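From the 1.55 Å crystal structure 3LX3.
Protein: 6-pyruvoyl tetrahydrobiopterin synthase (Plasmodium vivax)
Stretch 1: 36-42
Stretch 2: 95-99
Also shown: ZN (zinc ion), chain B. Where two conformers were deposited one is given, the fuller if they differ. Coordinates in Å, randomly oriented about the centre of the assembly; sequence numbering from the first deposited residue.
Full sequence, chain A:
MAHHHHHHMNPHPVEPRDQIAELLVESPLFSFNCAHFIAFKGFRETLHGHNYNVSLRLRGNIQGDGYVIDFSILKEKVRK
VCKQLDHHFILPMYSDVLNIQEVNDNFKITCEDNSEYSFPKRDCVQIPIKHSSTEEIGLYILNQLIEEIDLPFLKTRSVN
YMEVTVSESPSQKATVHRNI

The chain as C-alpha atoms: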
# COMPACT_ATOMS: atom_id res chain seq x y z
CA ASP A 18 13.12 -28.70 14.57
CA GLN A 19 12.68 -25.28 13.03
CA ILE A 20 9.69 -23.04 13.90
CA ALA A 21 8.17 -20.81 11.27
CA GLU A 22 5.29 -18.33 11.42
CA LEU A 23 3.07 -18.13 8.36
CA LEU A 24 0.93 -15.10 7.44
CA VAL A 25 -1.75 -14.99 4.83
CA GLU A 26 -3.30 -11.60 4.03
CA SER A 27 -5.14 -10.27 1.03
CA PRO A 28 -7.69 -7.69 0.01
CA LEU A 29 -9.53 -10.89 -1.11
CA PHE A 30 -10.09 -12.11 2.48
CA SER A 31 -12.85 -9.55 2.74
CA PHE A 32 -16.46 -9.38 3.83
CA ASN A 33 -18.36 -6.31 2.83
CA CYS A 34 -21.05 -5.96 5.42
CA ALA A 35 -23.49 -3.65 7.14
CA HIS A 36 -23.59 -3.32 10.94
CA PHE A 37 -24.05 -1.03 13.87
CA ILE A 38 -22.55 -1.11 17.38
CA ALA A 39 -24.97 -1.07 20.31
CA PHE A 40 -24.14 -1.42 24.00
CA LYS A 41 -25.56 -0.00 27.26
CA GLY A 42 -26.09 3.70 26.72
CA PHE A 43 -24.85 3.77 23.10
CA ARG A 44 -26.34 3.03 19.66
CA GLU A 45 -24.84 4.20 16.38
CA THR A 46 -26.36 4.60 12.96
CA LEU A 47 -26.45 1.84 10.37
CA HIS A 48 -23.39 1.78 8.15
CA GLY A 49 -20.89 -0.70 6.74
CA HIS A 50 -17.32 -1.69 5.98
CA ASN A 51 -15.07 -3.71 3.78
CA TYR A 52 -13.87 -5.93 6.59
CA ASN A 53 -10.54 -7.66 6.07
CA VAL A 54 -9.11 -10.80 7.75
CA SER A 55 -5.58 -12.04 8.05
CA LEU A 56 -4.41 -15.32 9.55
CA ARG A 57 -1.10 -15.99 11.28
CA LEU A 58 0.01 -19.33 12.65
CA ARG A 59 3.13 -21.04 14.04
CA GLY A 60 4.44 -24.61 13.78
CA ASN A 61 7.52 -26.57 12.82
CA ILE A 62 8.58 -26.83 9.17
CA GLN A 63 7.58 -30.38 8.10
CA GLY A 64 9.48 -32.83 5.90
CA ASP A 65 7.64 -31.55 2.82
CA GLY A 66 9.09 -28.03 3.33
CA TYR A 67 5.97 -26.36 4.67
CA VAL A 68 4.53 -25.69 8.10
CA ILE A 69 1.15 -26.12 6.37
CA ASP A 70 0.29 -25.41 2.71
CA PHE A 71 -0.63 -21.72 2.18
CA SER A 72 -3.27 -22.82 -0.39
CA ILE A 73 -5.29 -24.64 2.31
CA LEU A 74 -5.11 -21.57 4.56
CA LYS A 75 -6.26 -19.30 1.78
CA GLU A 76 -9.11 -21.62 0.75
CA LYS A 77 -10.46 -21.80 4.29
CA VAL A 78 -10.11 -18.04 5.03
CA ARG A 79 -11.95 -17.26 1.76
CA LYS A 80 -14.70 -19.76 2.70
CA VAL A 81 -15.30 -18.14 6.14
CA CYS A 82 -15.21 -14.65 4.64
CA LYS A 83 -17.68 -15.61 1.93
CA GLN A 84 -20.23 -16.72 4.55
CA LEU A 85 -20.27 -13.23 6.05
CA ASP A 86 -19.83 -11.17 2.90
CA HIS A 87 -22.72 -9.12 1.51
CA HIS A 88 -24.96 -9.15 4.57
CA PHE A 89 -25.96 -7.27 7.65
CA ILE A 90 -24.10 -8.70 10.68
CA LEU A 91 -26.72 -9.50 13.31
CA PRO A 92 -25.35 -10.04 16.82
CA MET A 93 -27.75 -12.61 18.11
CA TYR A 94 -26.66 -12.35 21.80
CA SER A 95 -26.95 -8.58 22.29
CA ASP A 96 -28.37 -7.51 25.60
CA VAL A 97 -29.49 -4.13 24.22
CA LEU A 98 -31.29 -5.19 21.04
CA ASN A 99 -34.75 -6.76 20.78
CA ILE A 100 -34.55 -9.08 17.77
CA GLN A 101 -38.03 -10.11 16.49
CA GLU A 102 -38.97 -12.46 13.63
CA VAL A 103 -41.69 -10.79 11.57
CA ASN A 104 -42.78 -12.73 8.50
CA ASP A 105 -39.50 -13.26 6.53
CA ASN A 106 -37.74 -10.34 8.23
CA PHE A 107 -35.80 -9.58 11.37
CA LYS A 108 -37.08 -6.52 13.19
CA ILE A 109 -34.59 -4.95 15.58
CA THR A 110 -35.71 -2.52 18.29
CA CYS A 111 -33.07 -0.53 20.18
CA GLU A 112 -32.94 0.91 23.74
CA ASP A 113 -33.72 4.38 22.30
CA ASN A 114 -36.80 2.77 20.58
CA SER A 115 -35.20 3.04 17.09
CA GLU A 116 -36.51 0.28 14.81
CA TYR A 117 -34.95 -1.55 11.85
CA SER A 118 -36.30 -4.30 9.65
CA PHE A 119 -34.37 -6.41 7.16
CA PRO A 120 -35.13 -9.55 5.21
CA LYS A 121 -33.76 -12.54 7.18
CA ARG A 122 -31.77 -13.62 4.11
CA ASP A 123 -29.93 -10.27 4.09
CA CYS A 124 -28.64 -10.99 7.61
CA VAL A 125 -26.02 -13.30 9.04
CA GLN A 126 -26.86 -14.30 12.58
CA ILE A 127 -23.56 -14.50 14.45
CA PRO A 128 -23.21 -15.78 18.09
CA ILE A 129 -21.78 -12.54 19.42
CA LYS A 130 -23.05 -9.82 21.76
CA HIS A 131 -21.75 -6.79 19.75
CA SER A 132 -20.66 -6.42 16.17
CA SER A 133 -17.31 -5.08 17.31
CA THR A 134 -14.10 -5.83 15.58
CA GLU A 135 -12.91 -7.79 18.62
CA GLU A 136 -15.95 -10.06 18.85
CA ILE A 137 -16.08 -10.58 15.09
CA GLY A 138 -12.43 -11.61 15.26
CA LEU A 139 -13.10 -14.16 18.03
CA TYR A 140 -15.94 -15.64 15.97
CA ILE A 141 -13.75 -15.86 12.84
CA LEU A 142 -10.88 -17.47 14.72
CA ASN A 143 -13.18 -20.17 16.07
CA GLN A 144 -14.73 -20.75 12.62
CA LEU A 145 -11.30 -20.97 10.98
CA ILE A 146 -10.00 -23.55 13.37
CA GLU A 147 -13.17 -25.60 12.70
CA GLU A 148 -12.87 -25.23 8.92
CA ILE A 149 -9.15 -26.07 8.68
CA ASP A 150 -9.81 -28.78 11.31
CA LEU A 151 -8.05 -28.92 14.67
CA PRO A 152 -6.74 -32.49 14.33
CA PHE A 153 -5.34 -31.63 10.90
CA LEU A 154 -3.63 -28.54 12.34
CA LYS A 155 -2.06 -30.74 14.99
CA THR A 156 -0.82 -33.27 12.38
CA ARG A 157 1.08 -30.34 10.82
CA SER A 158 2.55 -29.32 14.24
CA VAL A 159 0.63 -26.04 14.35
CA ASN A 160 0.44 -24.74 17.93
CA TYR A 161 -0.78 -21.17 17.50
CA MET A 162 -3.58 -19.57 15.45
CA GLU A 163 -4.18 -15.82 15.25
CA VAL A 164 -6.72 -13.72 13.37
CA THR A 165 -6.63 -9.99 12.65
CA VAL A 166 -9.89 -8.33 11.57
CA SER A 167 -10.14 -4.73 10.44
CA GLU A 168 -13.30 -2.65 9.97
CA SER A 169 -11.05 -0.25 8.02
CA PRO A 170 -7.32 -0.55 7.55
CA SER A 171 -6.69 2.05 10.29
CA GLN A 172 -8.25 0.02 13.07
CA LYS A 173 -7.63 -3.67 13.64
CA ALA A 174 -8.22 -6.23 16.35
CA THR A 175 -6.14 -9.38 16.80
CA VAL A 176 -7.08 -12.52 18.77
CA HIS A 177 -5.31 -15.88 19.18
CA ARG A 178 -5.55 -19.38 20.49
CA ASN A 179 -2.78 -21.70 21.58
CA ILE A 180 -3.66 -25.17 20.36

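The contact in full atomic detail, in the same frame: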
# COMPACT_ATOMS: atom_id res chain seq x y z
N HIS A 36 -23.50 -3.06 9.52
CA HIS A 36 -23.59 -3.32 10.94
C HIS A 36 -23.95 -2.04 11.67
O HIS A 36 -23.92 -0.97 11.09
CB HIS A 36 -22.28 -3.95 11.47
CG HIS A 36 -21.25 -2.97 11.96
ND1 HIS A 36 -20.69 -3.08 13.22
CD2 HIS A 36 -20.65 -1.92 11.36
CE1 HIS A 36 -19.79 -2.12 13.37
NE2 HIS A 36 -19.75 -1.39 12.27
N PHE A 37 -24.17 -2.17 12.97
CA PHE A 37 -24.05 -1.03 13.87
C PHE A 37 -23.73 -1.56 15.26
O PHE A 37 -24.29 -2.58 15.72
CB PHE A 37 -25.30 -0.09 13.85
CG PHE A 37 -26.60 -0.72 14.31
CD1 PHE A 37 -26.97 -0.71 15.64
CD2 PHE A 37 -27.48 -1.23 13.37
CE1 PHE A 37 -28.20 -1.23 16.04
CE2 PHE A 37 -28.67 -1.77 13.76
CZ PHE A 37 -29.02 -1.78 15.09
N ILE A 38 -22.88 -0.83 15.97
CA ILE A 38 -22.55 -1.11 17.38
C ILE A 38 -23.69 -0.63 18.28
O ILE A 38 -24.20 0.48 18.10
CB ILE A 38 -21.28 -0.33 17.80
CG1 ILE A 38 -20.05 -0.81 17.02
CG2 ILE A 38 -21.06 -0.41 19.35
CD1 ILE A 38 -19.67 -2.25 17.21
N ALA A 39 -24.09 -1.47 19.23
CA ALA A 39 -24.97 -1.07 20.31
C ALA A 39 -24.50 -1.71 21.58
O ALA A 39 -24.23 -2.90 21.62
CB ALA A 39 -26.44 -1.52 20.02
N PHE A 40 -24.41 -0.92 22.64
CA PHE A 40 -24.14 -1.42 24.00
C PHE A 40 -24.88 -0.52 24.99
O PHE A 40 -25.60 0.35 24.58
CB PHE A 40 -22.62 -1.56 24.31
CG PHE A 40 -21.79 -0.33 24.09
CD1 PHE A 40 -21.69 0.67 25.06
CD2 PHE A 40 -20.98 -0.23 22.96
CE1 PHE A 40 -20.85 1.78 24.89
CE2 PHE A 40 -20.14 0.87 22.79
CZ PHE A 40 -20.10 1.88 23.76
N LYS A 41 -24.75 -0.76 26.29
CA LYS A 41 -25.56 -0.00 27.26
C LYS A 41 -25.23 1.46 27.17
O LYS A 41 -24.07 1.86 27.32
CB LYS A 41 -25.30 -0.52 28.69
CG LYS A 41 -25.92 -1.87 28.98
CD LYS A 41 -27.45 -1.76 29.05
CE LYS A 41 -28.13 -3.09 29.37
NZ LYS A 41 -29.62 -2.90 29.22
N GLY A 42 -26.24 2.26 26.88
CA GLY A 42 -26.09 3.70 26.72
C GLY A 42 -25.60 4.23 25.38
O GLY A 42 -25.37 5.43 25.25
N SER A 95 -26.99 -9.93 21.75
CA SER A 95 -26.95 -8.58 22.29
C SER A 95 -27.95 -8.41 23.40
O SER A 95 -29.14 -8.78 23.25
CB SER A 95 -27.32 -7.57 21.21
OG SER A 95 -27.31 -6.25 21.74
N ASP A 96 -27.51 -7.77 24.47
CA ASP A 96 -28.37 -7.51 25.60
C ASP A 96 -29.08 -6.17 25.50
O ASP A 96 -29.86 -5.83 26.39
CB ASP A 96 -27.57 -7.59 26.91
CG ASP A 96 -26.40 -6.60 26.98
OD1 ASP A 96 -25.91 -6.09 25.96
OD2 ASP A 96 -25.94 -6.36 28.13
N VAL A 97 -28.85 -5.43 24.41
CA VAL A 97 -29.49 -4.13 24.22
C VAL A 97 -30.31 -4.03 22.95
O VAL A 97 -30.77 -2.95 22.58
CB VAL A 97 -28.46 -2.98 24.26
CG1 VAL A 97 -27.78 -2.89 25.61
CG2 VAL A 97 -27.41 -3.12 23.16
N LEU A 98 -30.46 -5.14 22.23
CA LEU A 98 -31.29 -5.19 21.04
C LEU A 98 -32.38 -6.20 21.25
O LEU A 98 -32.13 -7.28 21.82
CB LEU A 98 -30.51 -5.59 19.79
CG LEU A 98 -29.31 -4.73 19.44
CD1 LEU A 98 -28.55 -5.36 18.26
CD2 LEU A 98 -29.74 -3.31 19.16
N ASN A 99 -33.60 -5.85 20.82
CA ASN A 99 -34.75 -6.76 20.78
C ASN A 99 -34.90 -7.24 19.37
O ASN A 99 -35.18 -6.46 18.47
CB ASN A 99 -35.99 -6.01 21.26
CG ASN A 99 -37.22 -6.85 21.32
OD1 ASN A 99 -37.52 -7.59 20.40
ND2 ASN A 99 -37.99 -6.69 22.40
ZN ZN B . -18.54 0.33 12.07
O HOH W 1 -25.10 -5.24 20.42
O HOH W 2 -18.88 0.80 14.04
O HOH W 3 -17.25 2.07 12.27

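Residues 36-42 and 95-99 of 6-pyruvoyl tetrahydrobiopterin synthase meet in a small, mostly apolar contact that buries 285 Å² in all, counting both sides. No direct hydrogen bond crosses it; packing of side chains and one bridging water join the two stretches. Ser 95 begins the second stretch with CA-to-CB pointing toward the first, yet its hydroxyl stops short of direct contact and works through water 1. Ser 95 OG donates to this water (OG to water O, 2.8 Å), and the water in turn donates to the backbone carbonyl of Ala 39 (water O to Ala 39 O, 2.8 Å). The same hydroxyl oxygen, with chi1 at 179° (t), accepts a hydrogen bond from the backbone amide two residues on (Val 97 N to Ser 95 OG, 3.2 Å, nearly straight at 162°), so a small polar side chain both ties down the local turn and serves the link across. Asp 96 lies at the exposed margin. Its carboxylate comes within 4.1 Å of the lysine chain (Asp 96 OD2 to Lys 41 CE), and Lys 41 NZ stands 4.1 Å from Asp 96 O, too far for a hydrogen bond; the ammonium group is hydrogen-bonded elsewhere in the structure. Val 97 is the centre of the contact, buried and with 78 Å² covered by the other stretch, the largest share of any residue here. Its CA-to-CB bond points toward stretch 1, and both of its methyls lie against the backbone of Phe 40 (Val 97 CG2 to Phe 40 N, 3.8 Å; Val 97 CG1 to Phe 40 C, 3.8 Å), CG2 also packing on Ala 39 (Val 97 CG2 to Ala 39 CB, 3.7 Å, and to Ala 39 O, 3.5 Å) and CG1 on the aliphatic part of Lys 41 (Val 97 CG1 to Lys 41 CD, 3.6 Å). The long lysine suits this edge, laying methylenes over the valine while its charged end stays near the surface. Phe 40 directs its CA-to-CB bond away, so its backbone rather than its ring approaches Val 97. Leu 98 also points toward stretch 1, and in its m,t rotamer CD2 touches both Ala 39 CB (3.9 Å) and Phe 37 CE1 (4.1 Å), meeting the phenylalanine ring obliquely. The single methyl of Ala 39 thus packs against both Val 97 and Leu 98. Asn 99 is out of reach of stretch 1, as is His 36 of stretch 2; His 36 instead binds zinc through NE2 (NE2 to ZN, 2.1 Å).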